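Local coordinates for protein alkylhydroperoxidase AhpD core (Rhodospirillum rubrum, PDB 2OUW) that probably acts as an oxidoreductase of the carboxymuconolactone decarboxylase family, related to the alkylhydroperoxidase AhpD, with a disulfide-forming cysteine pair, at residues R27-S32 / Q55-M60; G41-N44 / L48-R51. All blocks are in the same frame, centred on the assembly; numbering follows the deposited sequence. Where two conformers were deposited one is given.

Overall arrangement
From the N terminus the chain runs through helix 17-30, turns into the short helix 37-42 and then enters helix 46-60. Contact 1 joins the C-terminal end of helix 17-30 to the C-terminal end of helix 46-60 and so closes a loop that contains all of helix 37-42. Contact 2 is nested inside that loop: it closes the tight turn between helix 37-42 and the first half of helix 46-60. The two centres lie about 15 Å apart, and helix 46-60 serves both, one being a polar surface contact and the other a buried apolar one. Both also touch the second subunit of the six-chain assembly.

Contact 1: residues R27-S32 / Q55-M60; sequences RATRGS and QVKTVM. With ACY (acetic acid), chain I.
Thr29 and Lys57 make the direct link between the ends of two helices. The Thr29 hydroxyl stands beside the backbone N (chi1 -64°), where OG1 also hydrogen-bonds to the carbonyl of Asp25 in the preceding helical turn. In one of two modelled lysine conformers, Lys57 NZ donates to Thr29 OG1 at 2.9 Å, so this bond may not be permanent. The lysine reaches it with an extended chain that bends only at the last torsion (chi4 66°), turning the ammonium group onto the threonine.

One residue on, Arg30 approaches helix 46-60 through a bound acetate, probably taken up from the crystallisation liquor. Acetate O lies in plane at the guanidinium edge, and NE of Arg30 gives it a nearly straight bond of 3.0 Å (166°). NH2 of Arg30 gives OXT a more bent bond of 3.1 Å and has a second partner in an unidentified ligand, probably also from the liquor. The same OXT lies 3.4 Å from CG1 of Val56, while the acetate methyl carbon comes within 4.1 Å of CB of Met60, a selenomethionine. Gly31 then leaves the helix with positive phi, while its N still bonds to Arg27 O at 2.9 Å.

Helix 37-42 contributes Trp39, which touches both Arg30 and Val56. Met60 packs on Arg71, Glu72 and Tyr75 of helix 68-81, and Leu114 of the second subunit packs against Val56 and Met60.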
ATOM      1  N   ARG B  27      21.608 -13.916 -19.290  1.00 32.79           N
ATOM      2  CA  ARG B  27      22.778 -14.639 -18.863  1.00 34.63           C
ATOM      3  C   ARG B  27      24.056 -13.944 -19.293  1.00 34.59           C
ATOM      4  O   ARG B  27      25.027 -13.914 -18.545  1.00 34.83           O
ATOM      5  CB  ARG B  27      22.777 -16.053 -19.426  1.00 35.11           C
ATOM      6  CG  ARG B  27      21.712 -16.919 -18.846  1.00 36.28           C
ATOM      7  CD  ARG B  27      21.827 -18.319 -19.430  1.00 36.31           C
ATOM      8  NE  ARG B  27      20.852 -19.182 -18.783  1.00 40.65           N
ATOM      9  CZ  ARG B  27      19.724 -19.627 -19.336  1.00 41.57           C
ATOM     10  NH1 ARG B  27      19.422 -19.392 -20.621  1.00 40.91           N
ATOM     11  NH2 ARG B  27      18.917 -20.369 -18.589  1.00 40.53           N
ATOM     12  N   ALA B  28      24.065 -13.384 -20.502  1.00 37.27           N
ATOM     13  CA  ALA B  28      25.269 -12.723 -21.011  1.00 38.44           C
ATOM     14  C   ALA B  28      25.508 -11.453 -20.225  1.00 38.67           C
ATOM     15  O   ALA B  28      26.630 -11.126 -19.921  1.00 40.06           O
ATOM     16  CB  ALA B  28      25.135 -12.416 -22.518  1.00 37.94           C
ATOM     17  N   THR B  29      24.426 -10.759 -19.898  1.00 39.64           N
ATOM     18  CA  THR B  29      24.471  -9.477 -19.209  1.00 39.42           C
ATOM     19  C   THR B  29      24.917  -9.654 -17.768  1.00 41.40           C
ATOM     20  O   THR B  29      25.796  -8.937 -17.296  1.00 41.43           O
ATOM     21  CB  THR B  29      23.084  -8.816 -19.217  1.00 39.51           C
ATOM     22  OG1 THR B  29      22.697  -8.519 -20.558  1.00 37.96           O
ATOM     23  CG2 THR B  29      23.059  -7.555 -18.401  1.00 40.44           C
ATOM     24  N   ARG B  30      24.321 -10.626 -17.091  1.00 41.75           N
ATOM     25  CA  ARG B  30      24.579 -10.879 -15.682  1.00 43.75           C
ATOM     26  C   ARG B  30      25.826 -11.693 -15.425  1.00 44.34           C
ATOM     27  O   ARG B  30      26.318 -11.725 -14.311  1.00 44.60           O
ATOM     28  CB  ARG B  30      23.376 -11.587 -15.055  1.00 43.39           C
ATOM     29  CG  ARG B  30      22.184 -10.688 -14.972  1.00 44.53           C
ATOM     30  CD  ARG B  30      21.068 -11.278 -14.148  1.00 50.82           C
ATOM     31  NE  ARG B  30      20.013 -10.275 -14.016  1.00 54.44           N
ATOM     32  CZ  ARG B  30      18.817 -10.487 -13.461  1.00 52.47           C
ATOM     33  NH1 ARG B  30      18.484 -11.673 -12.990  1.00 52.89           N
ATOM     34  NH2 ARG B  30      17.939  -9.494 -13.401  1.00 53.24           N
ATOM     35  N   GLY B  31      26.345 -12.353 -16.443  1.00 43.72           N
ATOM     36  CA  GLY B  31      27.578 -13.120 -16.274  1.00 45.68           C
ATOM     37  C   GLY B  31      27.389 -14.417 -15.513  1.00 46.53           C
ATOM     38  O   GLY B  31      28.302 -14.933 -14.872  1.00 45.21           O
ATOM     39  N   SER B  32      26.194 -14.964 -15.620  1.00 45.93           N
ATOM     40  CA  SER B  32      25.840 -16.174 -14.915  1.00 46.93           C
ATOM     41  C   SER B  32      24.805 -16.913 -15.736  1.00 44.91           C
ATOM     42  O   SER B  32      23.995 -16.271 -16.392  1.00 43.09           O
ATOM     43  CB  SER B  32      25.248 -15.772 -13.570  1.00 48.52           C
ATOM     44  OG  SER B  32      24.531 -16.833 -13.006  1.00 50.45           O
ATOM     45  N   GLN B  55      13.708  -2.777 -20.155  1.00 40.53           N
ATOM     46  CA  GLN B  55      13.728  -1.748 -19.111  1.00 42.37           C
ATOM     47  C   GLN B  55      14.764  -2.015 -18.048  1.00 41.33           C
ATOM     48  O   GLN B  55      15.522  -1.126 -17.667  1.00 42.06           O
ATOM     49  CB  GLN B  55      12.381  -1.641 -18.420  1.00 43.20           C
ATOM     50  CG  GLN B  55      11.417  -0.781 -19.131  1.00 42.46           C
ATOM     51  CD  GLN B  55      10.065  -0.819 -18.465  1.00 50.86           C
ATOM     52  OE1 GLN B  55       9.759   0.046 -17.618  1.00 37.84           O
ATOM     53  NE2 GLN B  55       9.256  -1.849 -18.806  1.00 42.79           N
ATOM     54  N   VAL B  56      14.765  -3.241 -17.545  1.00 42.39           N
ATOM     55  CA  VAL B  56      15.669  -3.616 -16.469  1.00 42.28           C
ATOM     56  C   VAL B  56      17.115  -3.390 -16.925  1.00 45.63           C
ATOM     57  O   VAL B  56      17.928  -2.769 -16.213  1.00 45.76           O
ATOM     58  CB  VAL B  56      15.402  -5.062 -16.034  1.00 42.85           C
ATOM     59  CG1 VAL B  56      16.503  -5.590 -15.166  1.00 39.58           C
ATOM     60  CG2 VAL B  56      14.061  -5.122 -15.324  1.00 43.27           C
ATOM     61  N   LYS B  57      17.403  -3.852 -18.135  1.00 45.50           N
ATOM     62  CA  LYS B  57      18.740  -3.734 -18.710  0.50 45.66           C
ATOM     63  C   LYS B  57      19.129  -2.255 -18.846  1.00 45.65           C
ATOM     64  O   LYS B  57      20.234  -1.867 -18.471  1.00 48.57           O
ATOM     65  CB  LYS B  57      18.801  -4.473 -20.055  0.50 45.96           C
ATOM     66  CG  LYS B  57      20.201  -4.772 -20.557  0.50 46.34           C
ATOM     67  CD  LYS B  57      20.178  -5.317 -21.981  0.50 48.16           C
ATOM     68  CE  LYS B  57      21.545  -5.188 -22.666  0.50 52.29           C
ATOM     69  NZ  LYS B  57      22.626  -6.025 -22.050  0.50 51.27           N
ATOM     70  N   THR B  58      18.219  -1.413 -19.329  1.00 43.07           N
ATOM     71  CA  THR B  58      18.518   0.009 -19.520  1.00 43.07           C
ATOM     72  C   THR B  58      18.731   0.771 -18.227  1.00 43.88           C
ATOM     73  O   THR B  58      19.630   1.608 -18.133  1.00 42.47           O
ATOM     74  CB  THR B  58      17.379   0.718 -20.275  1.00 43.99           C
ATOM     75  OG1 THR B  58      17.303   0.193 -21.602  1.00 41.05           O
ATOM     76  CG2 THR B  58      17.593   2.240 -20.350  1.00 46.72           C
ATOM     77  N   VAL B  59      17.878   0.510 -17.247  1.00 42.78           N
ATOM     78  CA  VAL B  59      17.882   1.253 -15.994  1.00 40.90           C
ATOM     79  C   VAL B  59      18.944   0.769 -15.022  1.00 41.15           C
ATOM     80  O   VAL B  59      19.571   1.578 -14.362  1.00 41.82           O
ATOM     81  CB  VAL B  59      16.474   1.219 -15.350  1.00 41.68           C
ATOM     82  CG1 VAL B  59      16.470   1.859 -13.940  1.00 44.10           C
ATOM     83  CG2 VAL B  59      15.506   1.943 -16.245  1.00 38.81           C
HETATM   84  N   MSE B  60      19.171  -0.538 -14.960  1.00 38.34           N
HETATM   85  CA  MSE B  60      19.980  -1.145 -13.907  1.00 43.10           C
HETATM   86  C   MSE B  60      21.380  -1.553 -14.346  1.00 47.33           C
HETATM   87  O   MSE B  60      22.185  -1.954 -13.503  1.00 50.94           O
HETATM   88  CB  MSE B  60      19.279  -2.404 -13.381  1.00 42.01           C
HETATM   89  CG  MSE B  60      17.862  -2.150 -12.862  1.00 44.42           C
HETATM   90 SE   MSE B  60      17.933  -0.940 -11.326  0.75 38.00          SE
HETATM   91  CE  MSE B  60      18.650  -2.349 -10.144  1.00 39.50           C
TER
HETATM   92  C   ACY I 140      20.371  -6.773 -13.726  1.00 63.81           C
HETATM   93  O   ACY I 140      20.830  -7.483 -14.656  1.00 62.76           O
HETATM   94  OXT ACY I 140      19.171  -6.681 -13.406  1.00 61.96           O
HETATM   95  CH3 ACY I 140      21.321  -5.948 -12.915  1.00 65.17           C

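Contact 2: residues G41-N44 / L48-R51; sequences GLAN and LLKR. With ACY (acetic acid), chain H.
Leu42 and Leu49 carry most of this buried contact, at the point where helix 37-42 gives way to helix 46-60. Their CA atoms are 5.0 Å apart, close enough for backbone and side chain to pack together: CB of Leu49 rests 3.8 Å from the carbonyl O of Leu42, and CD1 of Leu49 lies 3.9 Å from CB of Leu42. With CG anti to its backbone N (chi1 171°), Leu49 sends its two methyls to different neighbours, CD1 to Leu42 and CD2 to Ala43, whose CA is 4.1 Å away. The same leucine continues the apolar layer onto Val19 and Val22 of helix 17-30.

The tip of Leu42 turns to the residue before Leu49, its CD2 meeting CD2 of Leu48 at 4.1 Å, the two side chains crossing at about a right angle, and Met125 of the second subunit packs against Leu42.

ND2 of Asn44 donates to the carbonyl O of Gly41 at 2.9 Å, the donor tilted 22° from the carbonyl plane, and it also binds the carbonyl of Arg6. Asp45 accepts the N-H of Leu48 near the start of helix 46-60. Arg51 bends back at chi3 (-56°), so that CA of Leu48 lies under the rim of one guanidinium face, while NH2 makes a weak bond of 3.3 Å to O of an acetate, probably from the crystallisation liquor. It also packs on Ala110 of the fourth subunit and Thr58 of the third. Replacing Arg51 by an alanine would remove the guanidinium, which would probably uncover the backbone at Leu48 and cost the acetate its weak bond.

Because no hydrogen bond links the two segments directly, their cohesion rests on aliphatic packing, while the Asn44 and Asp45 bonds tie the turn to itself and, through Asn44, to Arg6.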
ATOM      1  N   GLY B  41       8.247 -16.912 -15.363  1.00 37.71           N
ATOM      2  CA  GLY B  41       6.835 -16.587 -15.373  1.00 38.81           C
ATOM      3  C   GLY B  41       6.494 -15.557 -16.442  1.00 38.70           C
ATOM      4  O   GLY B  41       5.470 -15.692 -17.139  1.00 36.84           O
ATOM      5  N   LEU B  42       7.320 -14.517 -16.591  1.00 39.14           N
ATOM      6  CA  LEU B  42       7.116 -13.557 -17.692  1.00 37.19           C
ATOM      7  C   LEU B  42       7.213 -14.238 -19.048  1.00 37.05           C
ATOM      8  O   LEU B  42       6.562 -13.821 -19.996  1.00 37.22           O
ATOM      9  CB  LEU B  42       8.089 -12.390 -17.617  1.00 37.72           C
ATOM     10  CG  LEU B  42       7.960 -11.487 -16.380  1.00 38.20           C
ATOM     11  CD1 LEU B  42       9.124 -10.549 -16.273  1.00 34.59           C
ATOM     12  CD2 LEU B  42       6.662 -10.714 -16.411  1.00 41.05           C
ATOM     13  N   ALA B  43       7.992 -15.318 -19.136  1.00 37.22           N
ATOM     14  CA  ALA B  43       8.188 -16.050 -20.384  1.00 35.36           C
ATOM     15  C   ALA B  43       6.912 -16.566 -21.057  1.00 37.50           C
ATOM     16  O   ALA B  43       6.937 -16.887 -22.259  1.00 37.22           O
ATOM     17  CB  ALA B  43       9.169 -17.218 -20.149  1.00 34.84           C
ATOM     18  N   ASN B  44       5.821 -16.681 -20.301  1.00 36.72           N
ATOM     19  CA  ASN B  44       4.525 -17.038 -20.898  1.00 38.80           C
ATOM     20  C   ASN B  44       4.018 -16.015 -21.921  1.00 39.87           C
ATOM     21  O   ASN B  44       3.211 -16.350 -22.771  1.00 40.50           O
ATOM     22  CB  ASN B  44       3.456 -17.210 -19.824  1.00 36.80           C
ATOM     23  CG  ASN B  44       3.706 -18.405 -18.963  1.00 36.26           C
ATOM     24  OD1 ASN B  44       3.436 -19.522 -19.369  1.00 39.44           O
ATOM     25  ND2 ASN B  44       4.233 -18.185 -17.768  1.00 35.05           N
ATOM     26  N   LEU B  48       5.800  -9.184 -23.293  1.00 39.44           N
ATOM     27  CA  LEU B  48       5.959  -8.616 -21.977  1.00 40.18           C
ATOM     28  C   LEU B  48       7.348  -8.921 -21.415  1.00 39.18           C
ATOM     29  O   LEU B  48       7.977  -8.077 -20.760  1.00 39.43           O
ATOM     30  CB  LEU B  48       4.861  -9.165 -21.053  1.00 40.88           C
ATOM     31  CG  LEU B  48       4.887  -8.752 -19.588  1.00 41.06           C
ATOM     32  CD1 LEU B  48       4.849  -7.235 -19.434  1.00 42.85           C
ATOM     33  CD2 LEU B  48       3.688  -9.378 -18.897  1.00 48.24           C
ATOM     34  N   LEU B  49       7.801 -10.152 -21.632  1.00 38.49           N
ATOM     35  CA  LEU B  49       9.123 -10.551 -21.187  1.00 38.19           C
ATOM     36  C   LEU B  49      10.201  -9.623 -21.714  1.00 37.75           C
ATOM     37  O   LEU B  49      11.034  -9.185 -20.949  1.00 37.89           O
ATOM     38  CB  LEU B  49       9.427 -11.991 -21.606  1.00 37.23           C
ATOM     39  CG  LEU B  49      10.864 -12.503 -21.413  1.00 38.12           C
ATOM     40  CD1 LEU B  49      11.241 -12.755 -19.952  1.00 41.71           C
ATOM     41  CD2 LEU B  49      11.053 -13.759 -22.178  1.00 36.91           C
ATOM     42  N   LYS B  50      10.176  -9.338 -23.016  1.00 37.68           N
ATOM     43  CA  LYS B  50      11.148  -8.452 -23.653  1.00 36.58           C
ATOM     44  C   LYS B  50      10.999  -7.008 -23.228  1.00 37.65           C
ATOM     45  O   LYS B  50      11.995  -6.341 -23.008  1.00 38.17           O
ATOM     46  CB  LYS B  50      11.076  -8.547 -25.175  1.00 38.20           C
ATOM     47  N   ARG B  51       9.777  -6.509 -23.085  1.00 37.00           N
ATOM     48  CA  ARG B  51       9.589  -5.132 -22.583  1.00 38.36           C
ATOM     49  C   ARG B  51      10.159  -4.942 -21.174  1.00 38.75           C
ATOM     50  O   ARG B  51      10.671  -3.883 -20.825  1.00 40.91           O
ATOM     51  CB  ARG B  51       8.102  -4.757 -22.531  1.00 39.48           C
ATOM     52  CG  ARG B  51       7.479  -4.323 -23.820  1.00 43.81           C
ATOM     53  CD  ARG B  51       6.225  -3.493 -23.578  1.00 45.23           C
ATOM     54  NE  ARG B  51       5.225  -4.176 -22.755  1.00 45.98           N
ATOM     55  CZ  ARG B  51       4.388  -5.127 -23.189  1.00 47.60           C
ATOM     56  NH1 ARG B  51       4.403  -5.544 -24.456  1.00 39.46           N
ATOM     57  NH2 ARG B  51       3.514  -5.658 -22.339  1.00 47.81           N
TER
HETATM   58  C   ACY H 139       1.132  -7.672 -24.114  1.00 73.12           C
HETATM   59  O   ACY H 139       0.958  -6.452 -24.331  1.00 73.46           O
HETATM   60  OXT ACY H 139       1.460  -8.490 -24.999  1.00 74.09           O
HETATM   61  CH3 ACY H 139       0.939  -8.198 -22.727  1.00 72.15           C